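Local coordinates for mandelate racemase/muconate lactonizing protein (Alicyclobacillus acidocaldarius LAA1, PDB 3QLD) that is of unknown specific function but belongs to the enolase superfamily, pairing an enolase-like N-terminal domain with a TIM-barrel-type C-terminal domain, at residues Ala294-Met299 / Leu310-Leu315; Arg265-Lys270 / Leu281-Val286; Asp285-Ala290 / Leu315-Tyr320. All coordinates share one frame; numbering follows the deposited sequence. Where two conformers were deposited one is given.

How the interactions relate
All three contacts lie in the barrel-type C-terminal domain. Interaction 1 packs strand 293-296 on helix 303-313. Interaction 2 packs strand 266-269 on helix 277-289. Their centres are about 10 Å apart, and the two strands are neighbours in one sheet, where Trp295 O and Val269 N, 2.8 Å apart, probably form a hydrogen bond. Interaction 3 sets the loop after helix 303-313 against helix 277-289, with its centre about 6 Å from that of interaction 2. Interactions 2 and 3 share Asp285 and Val286, and interactions 1 and 3 share Leu315. Sulfate binds on Arg282 of interaction 2, outside the strand-helix packing.

Interaction 1: Ala294-Met299 / Leu310-Leu315; sequences AWVGGM and LIAAAL
Val296 packs against Ala312 and Ala313, and its side chain carries the whole contact. Its bond from CA to CB points at the helix end. CB itself already meets the methyl of Ala313, with Val296 CB and Ala313 CB 4.0 Å apart. The two branches then part. With chi1 at 168°, CG1 lies opposite the backbone N and CG2 comes beside it, and CG2 is the branch that reaches the helix. Its closest partner is the backbone: Val296 CG2 lies 3.6 Å from Ala313 CA. The Ala313 methyl is almost as near, with Val296 CG2 to Ala313 CB at 3.7 Å. Further along, the same methyl brushes Ala312, where Val296 CG2 and Ala312 CB are 4.3 Å apart. The small alanines let the strand come close, and Val296 CA and Ala313 CA are 5.6 Å apart. No hydrogen bond crosses the contact, which is buried and apolar. Met318 and Leu324 also touch the Val296 side chain, while Val296 O is hydrogen-bonded to Thr322 OG1. A parallel strand packing on the helix that follows it in the chain is the beta-alpha unit of a TIM-type barrel.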
ATOM      1  N   ALA A 294     -20.508   3.444 -12.053  1.00 32.61           N
ATOM      2  CA  ALA A 294     -19.924   2.559 -11.032  1.00 31.49           C
ATOM      3  C   ALA A 294     -20.872   1.394 -10.753  1.00 31.16           C
ATOM      4  O   ALA A 294     -22.083   1.444 -11.103  1.00 30.76           O
ATOM      5  CB  ALA A 294     -19.562   3.372  -9.771  1.00 31.08           C
ATOM      6  N   TRP A 295     -20.323   0.311 -10.191  1.00 29.60           N
ATOM      7  CA  TRP A 295     -21.089  -0.864  -9.815  1.00 28.55           C
ATOM      8  C   TRP A 295     -20.311  -1.480  -8.679  1.00 28.54           C
ATOM      9  O   TRP A 295     -19.097  -1.168  -8.503  1.00 28.46           O
ATOM     10  CB  TRP A 295     -21.218  -1.836 -10.987  1.00 27.48           C
ATOM     11  CG  TRP A 295     -19.947  -2.269 -11.614  1.00 30.05           C
ATOM     12  CD1 TRP A 295     -19.205  -1.569 -12.518  1.00 30.21           C
ATOM     13  CD2 TRP A 295     -19.238  -3.488 -11.367  1.00 27.27           C
ATOM     14  NE1 TRP A 295     -18.083  -2.290 -12.888  1.00 31.47           N
ATOM     15  CE2 TRP A 295     -18.062  -3.461 -12.172  1.00 29.54           C
ATOM     16  CE3 TRP A 295     -19.457  -4.589 -10.514  1.00 28.07           C
ATOM     17  CZ2 TRP A 295     -17.121  -4.504 -12.178  1.00 30.82           C
ATOM     18  CZ3 TRP A 295     -18.533  -5.650 -10.534  1.00 30.48           C
ATOM     19  CH2 TRP A 295     -17.360  -5.593 -11.346  1.00 29.71           C
ATOM     20  N   VAL A 296     -20.947  -2.359  -7.919  1.00 29.61           N
ATOM     21  CA  VAL A 296     -20.259  -2.991  -6.771  1.00 28.06           C
ATOM     22  C   VAL A 296     -19.712  -4.384  -7.075  1.00 28.19           C
ATOM     23  O   VAL A 296     -20.438  -5.300  -7.514  1.00 27.83           O
ATOM     24  CB  VAL A 296     -21.179  -2.987  -5.471  1.00 29.69           C
ATOM     25  CG1 VAL A 296     -20.626  -3.874  -4.363  1.00 25.23           C
ATOM     26  CG2 VAL A 296     -21.459  -1.625  -4.978  1.00 28.21           C
ATOM     27  N   GLY A 297     -18.399  -4.596  -6.801  1.00 27.88           N
ATOM     28  CA  GLY A 297     -17.766  -5.872  -7.133  1.00 27.18           C
ATOM     29  C   GLY A 297     -17.724  -6.734  -5.891  1.00 28.10           C
ATOM     30  O   GLY A 297     -18.084  -6.263  -4.814  1.00 27.03           O
ATOM     31  N   GLY A 298     -17.212  -7.961  -6.004  0.50 28.98           N
ATOM     32  CA  GLY A 298     -17.157  -8.895  -4.865  0.50 30.48           C
ATOM     33  C   GLY A 298     -15.773  -9.369  -4.441  0.50 31.29           C
ATOM     34  O   GLY A 298     -14.809  -9.281  -5.208  0.50 31.10           O
HETATM   35  N   MSE A 299     -15.685  -9.869  -3.209  0.70 32.88           N
HETATM   36  CA  MSE A 299     -14.447 -10.396  -2.636  0.70 32.51           C
HETATM   37  C   MSE A 299     -14.679 -11.786  -2.010  0.70 32.91           C
HETATM   38  O   MSE A 299     -13.970 -12.164  -1.077  0.70 32.77           O
HETATM   39  CB  MSE A 299     -13.970  -9.467  -1.527  0.70 32.27           C
HETATM   40  CG  MSE A 299     -13.791  -7.996  -1.916  0.70 35.37           C
HETATM   41 SE   MSE A 299     -12.028  -7.790  -2.692  0.70 43.89          SE
HETATM   42  CE  MSE A 299     -10.869  -8.139  -1.160  0.70 35.70           C
ATOM     43  N   LEU A 310     -24.128  -5.205  -0.679  1.00 28.95           N
ATOM     44  CA  LEU A 310     -25.471  -4.898  -1.256  1.00 29.42           C
ATOM     45  C   LEU A 310     -26.079  -3.557  -0.818  1.00 28.73           C
ATOM     46  O   LEU A 310     -26.692  -2.897  -1.612  1.00 30.96           O
ATOM     47  CB  LEU A 310     -26.411  -6.060  -1.003  1.00 31.12           C
ATOM     48  CG  LEU A 310     -25.966  -7.407  -1.602  1.00 29.08           C
ATOM     49  CD1 LEU A 310     -26.505  -8.644  -0.827  1.00 30.91           C
ATOM     50  CD2 LEU A 310     -26.323  -7.622  -3.096  1.00 29.25           C
ATOM     51  N   ILE A 311     -25.897  -3.132   0.426  1.00 28.39           N
ATOM     52  CA  ILE A 311     -26.302  -1.799   0.848  1.00 28.80           C
ATOM     53  C   ILE A 311     -25.584  -0.682   0.060  1.00 29.40           C
ATOM     54  O   ILE A 311     -26.205   0.234  -0.400  1.00 28.66           O
ATOM     55  CB  ILE A 311     -26.138  -1.651   2.355  1.00 28.25           C
ATOM     56  CG1 ILE A 311     -27.191  -2.546   3.047  1.00 26.14           C
ATOM     57  CG2 ILE A 311     -26.113  -0.190   2.794  1.00 30.38           C
ATOM     58  CD1 ILE A 311     -26.960  -2.810   4.500  1.00 29.28           C
ATOM     59  N   ALA A 312     -24.261  -0.746  -0.086  1.00 28.99           N
ATOM     60  CA  ALA A 312     -23.586   0.194  -1.003  1.00 28.26           C
ATOM     61  C   ALA A 312     -24.145   0.118  -2.471  1.00 27.15           C
ATOM     62  O   ALA A 312     -24.247   1.135  -3.179  1.00 28.74           O
ATOM     63  CB  ALA A 312     -22.074  -0.078  -0.994  1.00 28.94           C
ATOM     64  N   ALA A 313     -24.464  -1.065  -2.949  1.00 26.98           N
ATOM     65  CA  ALA A 313     -24.992  -1.183  -4.323  1.00 26.63           C
ATOM     66  C   ALA A 313     -26.358  -0.531  -4.549  1.00 29.42           C
ATOM     67  O   ALA A 313     -26.777  -0.392  -5.693  1.00 30.18           O
ATOM     68  CB  ALA A 313     -25.063  -2.581  -4.715  1.00 26.96           C
ATOM     69  N   ALA A 314     -27.001  -0.130  -3.461  1.00 31.71           N
ATOM     70  CA  ALA A 314     -28.251   0.643  -3.479  1.00 34.00           C
ATOM     71  C   ALA A 314     -28.033   2.148  -3.804  1.00 35.35           C
ATOM     72  O   ALA A 314     -28.985   2.913  -4.064  1.00 35.53           O
ATOM     73  CB  ALA A 314     -28.920   0.501  -2.120  1.00 33.77           C
ATOM     74  N   LEU A 315     -26.786   2.599  -3.800  1.00 36.46           N
ATOM     75  CA  LEU A 315     -26.533   4.022  -3.953  1.00 37.59           C
ATOM     76  C   LEU A 315     -26.832   4.498  -5.393  1.00 39.60           C
ATOM     77  O   LEU A 315     -26.803   3.688  -6.341  1.00 38.19           O
ATOM     78  CB  LEU A 315     -25.129   4.415  -3.466  1.00 36.87           C
ATOM     79  CG  LEU A 315     -24.881   4.066  -1.997  1.00 37.66           C
ATOM     80  CD1 LEU A 315     -23.354   3.947  -1.762  1.00 32.31           C
ATOM     81  CD2 LEU A 315     -25.537   5.104  -0.988  1.00 34.09           C
TER

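Interaction 2: Arg265-Lys270 / Leu281-Val286; sequences RVLNVK and LRALDV. With SO4 (sulfate ion), chain C.
Val269 and Leu284 meet with their side chains at about a right angle, methyl against methyl. Val269 CG2 and Leu284 CD2 are 4.1 Å apart. Val269 turns CG2 to the N side of its CA-CB bond, with CG1 opposite the N (chi1 169°), and CG2 faces the helix. Leu284 starts at a slant to the strand. Its bond from CA to CB does not aim there, but the end of the side chain comes closer and CD2 makes the contact. The second pair is plainer. Leu267 and Ala283 point toward each other, and Leu267 CD2 comes to 4.3 Å from Ala283 CB. The short alanine accepts the leucine tip. Both pairs are buried and apolar, and no hydrogen bond joins the segments. Leu274 touches both Val269 and Ala283.

Leu267 and Val269 alternate with Asn268 and Lys270, which turn to the other side of the strand. There Asn268 ND2 is hydrogen-bonded to Glu221 OE2, and Lys270 NZ forms a salt bridge with Asp246.

Arg282 leaves the helix on its exposed side and meets a sulfate ion, probably from the crystallisation liquor. The sulfate S lies at the edge of the guanidinium, in its plane. Arg282 NH2 gives a hydrogen bond to sulfate O3 at 2.5 Å, with an N-H...O angle of 156°, a short distance to be read with caution. The hydrogen bond from Arg282 NH1 to the same oxygen is weak, at 3.3 Å. Arg105, Arg253 and the backbone N of Val252 also bind the ion.

Strand 266-269 lies between strands 243-245 and 293-296 in the parallel sheet of the TIM-type barrel. Its Leu267 and Val269 face the outer helix layer, here helix 277-289, which comes after the short helix 271-274.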
ATOM      1  N   ARG A 265     -13.445   4.818 -17.537  1.00 21.95           N
ATOM      2  CA  ARG A 265     -14.797   5.375 -17.522  1.00 23.48           C
ATOM      3  C   ARG A 265     -15.765   4.667 -16.576  1.00 24.72           C
ATOM      4  O   ARG A 265     -16.895   5.140 -16.432  1.00 25.45           O
ATOM      5  CB  ARG A 265     -15.393   5.449 -18.959  1.00 23.40           C
ATOM      6  CG  ARG A 265     -14.596   6.347 -19.848  1.00 26.06           C
ATOM      7  CD  ARG A 265     -15.384   6.781 -21.077  1.00 32.52           C
ATOM      8  NE  ARG A 265     -15.449   5.793 -22.149  1.00 30.04           N
ATOM      9  CZ  ARG A 265     -14.571   5.766 -23.151  1.00 36.98           C
ATOM     10  NH1 ARG A 265     -14.670   4.870 -24.129  1.00 31.99           N
ATOM     11  NH2 ARG A 265     -13.584   6.662 -23.152  1.00 32.93           N
ATOM     12  N   VAL A 266     -15.360   3.536 -15.981  1.00 25.04           N
ATOM     13  CA  VAL A 266     -16.190   2.769 -15.063  1.00 24.55           C
ATOM     14  C   VAL A 266     -15.387   2.362 -13.830  1.00 26.60           C
ATOM     15  O   VAL A 266     -14.215   1.997 -13.983  1.00 24.91           O
ATOM     16  CB  VAL A 266     -16.737   1.502 -15.770  1.00 26.66           C
ATOM     17  CG1 VAL A 266     -17.490   0.558 -14.808  1.00 25.07           C
ATOM     18  CG2 VAL A 266     -17.700   1.924 -16.876  1.00 23.11           C
ATOM     19  N   LEU A 267     -16.013   2.468 -12.647  1.00 27.13           N
ATOM     20  CA  LEU A 267     -15.355   2.115 -11.376  1.00 25.86           C
ATOM     21  C   LEU A 267     -16.037   0.901 -10.781  1.00 27.34           C
ATOM     22  O   LEU A 267     -17.280   0.910 -10.617  1.00 26.52           O
ATOM     23  CB  LEU A 267     -15.384   3.322 -10.415  1.00 26.91           C
ATOM     24  CG  LEU A 267     -14.767   3.110  -9.004  1.00 30.87           C
ATOM     25  CD1 LEU A 267     -13.241   2.877  -9.127  1.00 33.05           C
ATOM     26  CD2 LEU A 267     -15.035   4.344  -8.132  1.00 33.96           C
ATOM     27  N   ASN A 268     -15.231  -0.130 -10.503  1.00 24.51           N
ATOM     28  CA  ASN A 268     -15.617  -1.252  -9.615  1.00 27.00           C
ATOM     29  C   ASN A 268     -15.421  -0.784  -8.188  1.00 27.71           C
ATOM     30  O   ASN A 268     -14.283  -0.545  -7.734  1.00 25.94           O
ATOM     31  CB  ASN A 268     -14.831  -2.525  -9.960  1.00 25.77           C
ATOM     32  CG  ASN A 268     -15.151  -3.712  -9.063  1.00 24.22           C
ATOM     33  OD1 ASN A 268     -15.669  -3.541  -7.964  1.00 27.61           O
ATOM     34  ND2 ASN A 268     -14.795  -4.891  -9.506  1.00 25.65           N
ATOM     35  N   VAL A 269     -16.548  -0.579  -7.512  1.00 27.01           N
ATOM     36  CA  VAL A 269     -16.537  -0.094  -6.121  1.00 28.54           C
ATOM     37  C   VAL A 269     -16.539  -1.281  -5.158  1.00 29.28           C
ATOM     38  O   VAL A 269     -17.390  -2.164  -5.275  1.00 26.70           O
ATOM     39  CB  VAL A 269     -17.773   0.761  -5.827  1.00 29.48           C
ATOM     40  CG1 VAL A 269     -17.933   1.052  -4.257  1.00 26.95           C
ATOM     41  CG2 VAL A 269     -17.649   2.095  -6.627  1.00 29.65           C
ATOM     42  N   LYS A 270     -15.584  -1.325  -4.203  1.00 29.44           N
ATOM     43  CA  LYS A 270     -15.722  -2.302  -3.103  1.00 28.71           C
ATOM     44  C   LYS A 270     -15.425  -1.446  -1.871  1.00 27.74           C
ATOM     45  O   LYS A 270     -14.352  -0.892  -1.757  1.00 25.71           O
ATOM     46  CB  LYS A 270     -14.753  -3.467  -3.246  1.00 28.10           C
ATOM     47  CG  LYS A 270     -14.902  -4.258  -4.533  1.00 31.30           C
ATOM     48  CD  LYS A 270     -13.944  -5.448  -4.645  1.00 33.91           C
ATOM     49  CE  LYS A 270     -14.009  -5.995  -6.078  1.00 33.31           C
ATOM     50  NZ  LYS A 270     -13.075  -7.106  -6.358  1.00 33.10           N
ATOM     51  N   LEU A 281     -18.918   6.883  -0.498  1.00 31.23           N
ATOM     52  CA  LEU A 281     -19.762   8.076  -0.880  1.00 32.07           C
ATOM     53  C   LEU A 281     -18.917   9.155  -1.557  1.00 32.08           C
ATOM     54  O   LEU A 281     -19.374   9.736  -2.548  1.00 33.26           O
ATOM     55  CB  LEU A 281     -20.494   8.676   0.347  1.00 31.11           C
ATOM     56  CG  LEU A 281     -21.509   7.680   0.932  1.00 33.99           C
ATOM     57  CD1 LEU A 281     -22.083   8.148   2.289  1.00 32.11           C
ATOM     58  CD2 LEU A 281     -22.583   7.354  -0.058  1.00 36.74           C
ATOM     59  N   ARG A 282     -17.728   9.457  -1.010  1.00 31.33           N
ATOM     60  CA  ARG A 282     -16.798  10.399  -1.672  1.00 31.96           C
ATOM     61  C   ARG A 282     -16.345   9.985  -3.064  1.00 31.54           C
ATOM     62  O   ARG A 282     -16.271  10.845  -3.957  1.00 30.11           O
ATOM     63  CB  ARG A 282     -15.583  10.743  -0.833  1.00 32.90           C
ATOM     64  CG  ARG A 282     -15.934  11.515   0.427  1.00 36.47           C
ATOM     65  CD  ARG A 282     -14.742  11.952   1.234  1.00 41.03           C
ATOM     66  NE  ARG A 282     -14.037  10.814   1.845  1.00 43.38           N
ATOM     67  CZ  ARG A 282     -12.824  10.431   1.461  1.00 46.43           C
ATOM     68  NH1 ARG A 282     -12.232   9.387   2.036  1.00 46.88           N
ATOM     69  NH2 ARG A 282     -12.188  11.124   0.514  1.00 44.03           N
ATOM     70  N   ALA A 283     -16.065   8.691  -3.266  1.00 30.19           N
ATOM     71  CA  ALA A 283     -15.749   8.157  -4.597  1.00 30.67           C
ATOM     72  C   ALA A 283     -16.902   8.295  -5.583  1.00 31.01           C
ATOM     73  O   ALA A 283     -16.689   8.571  -6.778  1.00 30.65           O
ATOM     74  CB  ALA A 283     -15.340   6.652  -4.538  1.00 29.05           C
ATOM     75  N   LEU A 284     -18.129   8.058  -5.118  1.00 31.76           N
ATOM     76  CA  LEU A 284     -19.262   8.161  -6.021  1.00 32.86           C
ATOM     77  C   LEU A 284     -19.498   9.634  -6.459  1.00 33.17           C
ATOM     78  O   LEU A 284     -19.914   9.876  -7.585  1.00 32.96           O
ATOM     79  CB  LEU A 284     -20.523   7.592  -5.373  1.00 32.75           C
ATOM     80  CG  LEU A 284     -20.525   6.084  -5.162  1.00 36.84           C
ATOM     81  CD1 LEU A 284     -21.884   5.564  -4.663  1.00 37.13           C
ATOM     82  CD2 LEU A 284     -20.092   5.341  -6.441  1.00 34.49           C
ATOM     83  N   ASP A 285     -19.251  10.574  -5.555  1.00 33.53           N
ATOM     84  CA  ASP A 285     -19.348  12.015  -5.866  1.00 35.77           C
ATOM     85  C   ASP A 285     -18.429  12.317  -7.014  1.00 35.12           C
ATOM     86  O   ASP A 285     -18.845  12.903  -8.015  1.00 34.79           O
ATOM     87  CB  ASP A 285     -18.918  12.900  -4.680  1.00 36.04           C
ATOM     88  CG  ASP A 285     -20.066  13.198  -3.758  1.00 41.93           C
ATOM     89  OD1 ASP A 285     -21.214  12.905  -4.153  1.00 46.78           O
ATOM     90  OD2 ASP A 285     -19.845  13.709  -2.627  1.00 51.77           O
ATOM     91  N   VAL A 286     -17.169  11.946  -6.836  1.00 33.59           N
ATOM     92  CA  VAL A 286     -16.142  12.229  -7.839  1.00 33.84           C
ATOM     93  C   VAL A 286     -16.397  11.487  -9.147  1.00 31.79           C
ATOM     94  O   VAL A 286     -16.171  12.071 -10.233  1.00 32.37           O
ATOM     95  CB  VAL A 286     -14.687  11.956  -7.319  1.00 34.00           C
ATOM     96  CG1 VAL A 286     -13.615  12.099  -8.485  1.00 35.70           C
ATOM     97  CG2 VAL A 286     -14.313  12.908  -6.183  1.00 35.58           C
TER
HETATM   98  S   SO4 C 401      -8.827   9.575  -0.031  1.00 51.58           S
HETATM   99  O1  SO4 C 401      -7.930   9.265   1.080  1.00 51.36           O
HETATM  100  O2  SO4 C 401      -9.698   8.434  -0.290  1.00 49.65           O
HETATM  101  O3  SO4 C 401      -9.714  10.683   0.314  1.00 51.07           O
HETATM  102  O4  SO4 C 401      -7.990   9.931  -1.181  1.00 49.86           O

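Interaction 3: Asp285-Ala290 / Leu315-Tyr320; sequences DVAGEA and LPLMRY
Leu317 lays its two methyl groups on one face of the helix at Ala287 and Gly288. CD2 is the busier branch. Leu317 CD2 lies 3.8 Å from Ala287 CB, and the same Leu317 CD2 lies 3.7 Å from Gly288 N. The other branch comes alongside the glycine, with Leu317 CD1 3.9 Å from Gly288 CA. Ala287 points its methyl at the leucine. Gly288 has no side chain, so the leucine touches the helix backbone directly. Leu317 CD2 also lies 3.7 Å from Leu284 O, one turn back, and thus spans a turn of the helix. The contact is van der Waals packing, without hydrogen bonds across it, and Gly288 marks its solvent-exposed border.

The first torsion helps Leu317 reach the helix. CG and the backbone N stand on opposite sides of the CA-CB bond (chi1 -174°), which extends the side chain from the loop to the helix. The loop is shaped by a type I beta turn from Leu315 to Met318, closed by a hydrogen bond from Met318 N to Leu315 O at 3.1 Å. An inverse gamma turn centred on Met318 overlaps its end, and the hydrogen bond from Arg319 N to Leu317 O is weak. On the helix, Glu289 N is hydrogen-bonded to Asp285 O and Ala290 N to Val286 O, near its C-terminal end.

Further out, the loop is held on the barrel side: Leu315 rests on Leu281 and Leu284, Met318 turns inward onto Ala294 and Leu284, and Tyr320 touches Ala293 and Trp295. With Val286 and Ala290 packed on helix 252-261, helix 277-289 is set between that helix and the loop that follows helix 303-313, outside strands 266-269 and 293-296.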
ATOM      1  N   ASP A 285     -19.251  10.574  -5.555  1.00 33.53           N
ATOM      2  CA  ASP A 285     -19.348  12.015  -5.866  1.00 35.77           C
ATOM      3  C   ASP A 285     -18.429  12.317  -7.014  1.00 35.12           C
ATOM      4  O   ASP A 285     -18.845  12.903  -8.015  1.00 34.79           O
ATOM      5  CB  ASP A 285     -18.918  12.900  -4.680  1.00 36.04           C
ATOM      6  CG  ASP A 285     -20.066  13.198  -3.758  1.00 41.93           C
ATOM      7  OD1 ASP A 285     -21.214  12.905  -4.153  1.00 46.78           O
ATOM      8  OD2 ASP A 285     -19.845  13.709  -2.627  1.00 51.77           O
ATOM      9  N   VAL A 286     -17.169  11.946  -6.836  1.00 33.59           N
ATOM     10  CA  VAL A 286     -16.142  12.229  -7.839  1.00 33.84           C
ATOM     11  C   VAL A 286     -16.397  11.487  -9.147  1.00 31.79           C
ATOM     12  O   VAL A 286     -16.171  12.071 -10.233  1.00 32.37           O
ATOM     13  CB  VAL A 286     -14.687  11.956  -7.319  1.00 34.00           C
ATOM     14  CG1 VAL A 286     -13.615  12.099  -8.485  1.00 35.70           C
ATOM     15  CG2 VAL A 286     -14.313  12.908  -6.183  1.00 35.58           C
ATOM     16  N   ALA A 287     -16.854  10.231  -9.093  1.00 29.72           N
ATOM     17  CA  ALA A 287     -17.140   9.494 -10.352  1.00 30.13           C
ATOM     18  C   ALA A 287     -18.325  10.123 -11.141  1.00 30.91           C
ATOM     19  O   ALA A 287     -18.286  10.268 -12.402  1.00 29.58           O
ATOM     20  CB  ALA A 287     -17.388   8.042 -10.102  1.00 29.43           C
ATOM     21  N   GLY A 288     -19.376  10.474 -10.399  1.00 32.27           N
ATOM     22  CA  GLY A 288     -20.553  11.152 -11.012  1.00 33.47           C
ATOM     23  C   GLY A 288     -20.150  12.499 -11.644  1.00 34.88           C
ATOM     24  O   GLY A 288     -20.534  12.751 -12.775  1.00 34.56           O
ATOM     25  N   GLU A 289     -19.363  13.332 -10.947  1.00 35.46           N
ATOM     26  CA  GLU A 289     -18.873  14.644 -11.486  1.00 36.76           C
ATOM     27  C   GLU A 289     -18.094  14.426 -12.808  1.00 36.44           C
ATOM     28  O   GLU A 289     -18.140  15.249 -13.759  1.00 34.65           O
ATOM     29  CB  GLU A 289     -17.907  15.352 -10.521  1.00 36.95           C
ATOM     30  CG  GLU A 289     -18.397  15.836  -9.152  1.00 44.27           C
ATOM     31  CD  GLU A 289     -17.227  16.023  -8.104  1.00 52.79           C
ATOM     32  OE1 GLU A 289     -16.124  16.554  -8.453  1.00 54.40           O
ATOM     33  OE2 GLU A 289     -17.402  15.624  -6.910  1.00 56.00           O
ATOM     34  N   ALA A 290     -17.355  13.321 -12.842  1.00 35.04           N
ATOM     35  CA  ALA A 290     -16.565  12.940 -13.997  1.00 36.22           C
ATOM     36  C   ALA A 290     -17.303  12.218 -15.112  1.00 35.49           C
ATOM     37  O   ALA A 290     -16.706  11.912 -16.108  1.00 36.42           O
ATOM     38  CB  ALA A 290     -15.338  12.119 -13.546  1.00 37.20           C
ATOM     39  N   LEU A 315     -26.786   2.599  -3.800  1.00 36.46           N
ATOM     40  CA  LEU A 315     -26.533   4.022  -3.953  1.00 37.59           C
ATOM     41  C   LEU A 315     -26.832   4.498  -5.393  1.00 39.60           C
ATOM     42  O   LEU A 315     -26.803   3.688  -6.341  1.00 38.19           O
ATOM     43  CB  LEU A 315     -25.129   4.415  -3.466  1.00 36.87           C
ATOM     44  CG  LEU A 315     -24.881   4.066  -1.997  1.00 37.66           C
ATOM     45  CD1 LEU A 315     -23.354   3.947  -1.762  1.00 32.31           C
ATOM     46  CD2 LEU A 315     -25.537   5.104  -0.988  1.00 34.09           C
ATOM     47  N   PRO A 316     -27.186   5.803  -5.551  1.00 41.00           N
ATOM     48  CA  PRO A 316     -27.749   6.215  -6.832  1.00 42.58           C
ATOM     49  C   PRO A 316     -26.877   5.956  -8.053  1.00 43.28           C
ATOM     50  O   PRO A 316     -27.414   5.480  -9.044  1.00 43.88           O
ATOM     51  CB  PRO A 316     -28.002   7.727  -6.658  1.00 43.03           C
ATOM     52  CG  PRO A 316     -28.231   7.918  -5.245  1.00 43.31           C
ATOM     53  CD  PRO A 316     -27.259   6.908  -4.566  1.00 42.91           C
ATOM     54  N   LEU A 317     -25.563   6.225  -7.987  1.00 43.76           N
ATOM     55  CA  LEU A 317     -24.702   6.044  -9.186  1.00 43.71           C
ATOM     56  C   LEU A 317     -24.349   4.600  -9.533  1.00 44.55           C
ATOM     57  O   LEU A 317     -23.722   4.318 -10.590  1.00 46.40           O
ATOM     58  CB  LEU A 317     -23.441   6.911  -9.110  1.00 43.59           C
ATOM     59  CG  LEU A 317     -22.497   6.951 -10.341  1.00 45.14           C
ATOM     60  CD1 LEU A 317     -22.899   8.015 -11.416  1.00 44.75           C
ATOM     61  CD2 LEU A 317     -21.101   7.251  -9.880  1.00 42.60           C
HETATM   62  N   MSE A 318     -24.734   3.665  -8.670  1.00 43.03           N
HETATM   63  CA  MSE A 318     -24.471   2.264  -8.912  1.00 42.04           C
HETATM   64  C   MSE A 318     -25.346   1.737 -10.005  1.00 42.31           C
HETATM   65  O   MSE A 318     -26.245   0.939  -9.734  1.00 44.22           O
HETATM   66  CB  MSE A 318     -24.669   1.447  -7.640  1.00 41.22           C
HETATM   67  CG  MSE A 318     -23.832   1.965  -6.523  1.00 38.86           C
HETATM   68 SE   MSE A 318     -21.903   1.660  -6.951  1.00 38.58          SE
HETATM   69  CE  MSE A 318     -21.389   1.520  -5.051  1.00 40.97           C
ATOM     70  N   ARG A 319     -25.043   2.132 -11.239  1.00 41.81           N
ATOM     71  CA  ARG A 319     -25.931   1.942 -12.403  1.00 41.13           C
ATOM     72  C   ARG A 319     -25.859   0.568 -13.073  1.00 39.41           C
ATOM     73  O   ARG A 319     -26.792   0.158 -13.797  1.00 38.26           O
ATOM     74  CB  ARG A 319     -25.669   3.052 -13.456  1.00 43.04           C
ATOM     75  CG  ARG A 319     -26.314   4.469 -13.151  1.00 46.14           C
ATOM     76  CD  ARG A 319     -27.862   4.417 -13.100  1.00 55.92           C
ATOM     77  NE  ARG A 319     -28.470   4.195 -14.424  1.00 61.91           N
ATOM     78  CZ  ARG A 319     -29.639   3.585 -14.650  1.00 64.43           C
ATOM     79  NH1 ARG A 319     -30.360   3.098 -13.637  1.00 64.05           N
ATOM     80  NH2 ARG A 319     -30.082   3.451 -15.905  1.00 65.03           N
ATOM     81  N   TYR A 320     -24.764  -0.160 -12.854  1.00 35.25           N
ATOM     82  CA  TYR A 320     -24.656  -1.509 -13.397  1.00 32.99           C
ATOM     83  C   TYR A 320     -24.827  -2.538 -12.262  1.00 31.36           C
ATOM     84  O   TYR A 320     -24.836  -2.179 -11.045  1.00 31.43           O
ATOM     85  CB  TYR A 320     -23.322  -1.739 -14.128  1.00 32.38           C
ATOM     86  CG  TYR A 320     -23.022  -0.747 -15.268  1.00 35.45           C
ATOM     87  CD1 TYR A 320     -24.057  -0.162 -16.029  1.00 39.94           C
ATOM     88  CD2 TYR A 320     -21.683  -0.424 -15.608  1.00 36.00           C
ATOM     89  CE1 TYR A 320     -23.777   0.738 -17.091  1.00 40.92           C
ATOM     90  CE2 TYR A 320     -21.396   0.461 -16.665  1.00 38.64           C
ATOM     91  CZ  TYR A 320     -22.447   1.034 -17.401  1.00 41.62           C
ATOM     92  OH  TYR A 320     -22.148   1.907 -18.439  1.00 41.97           O
TER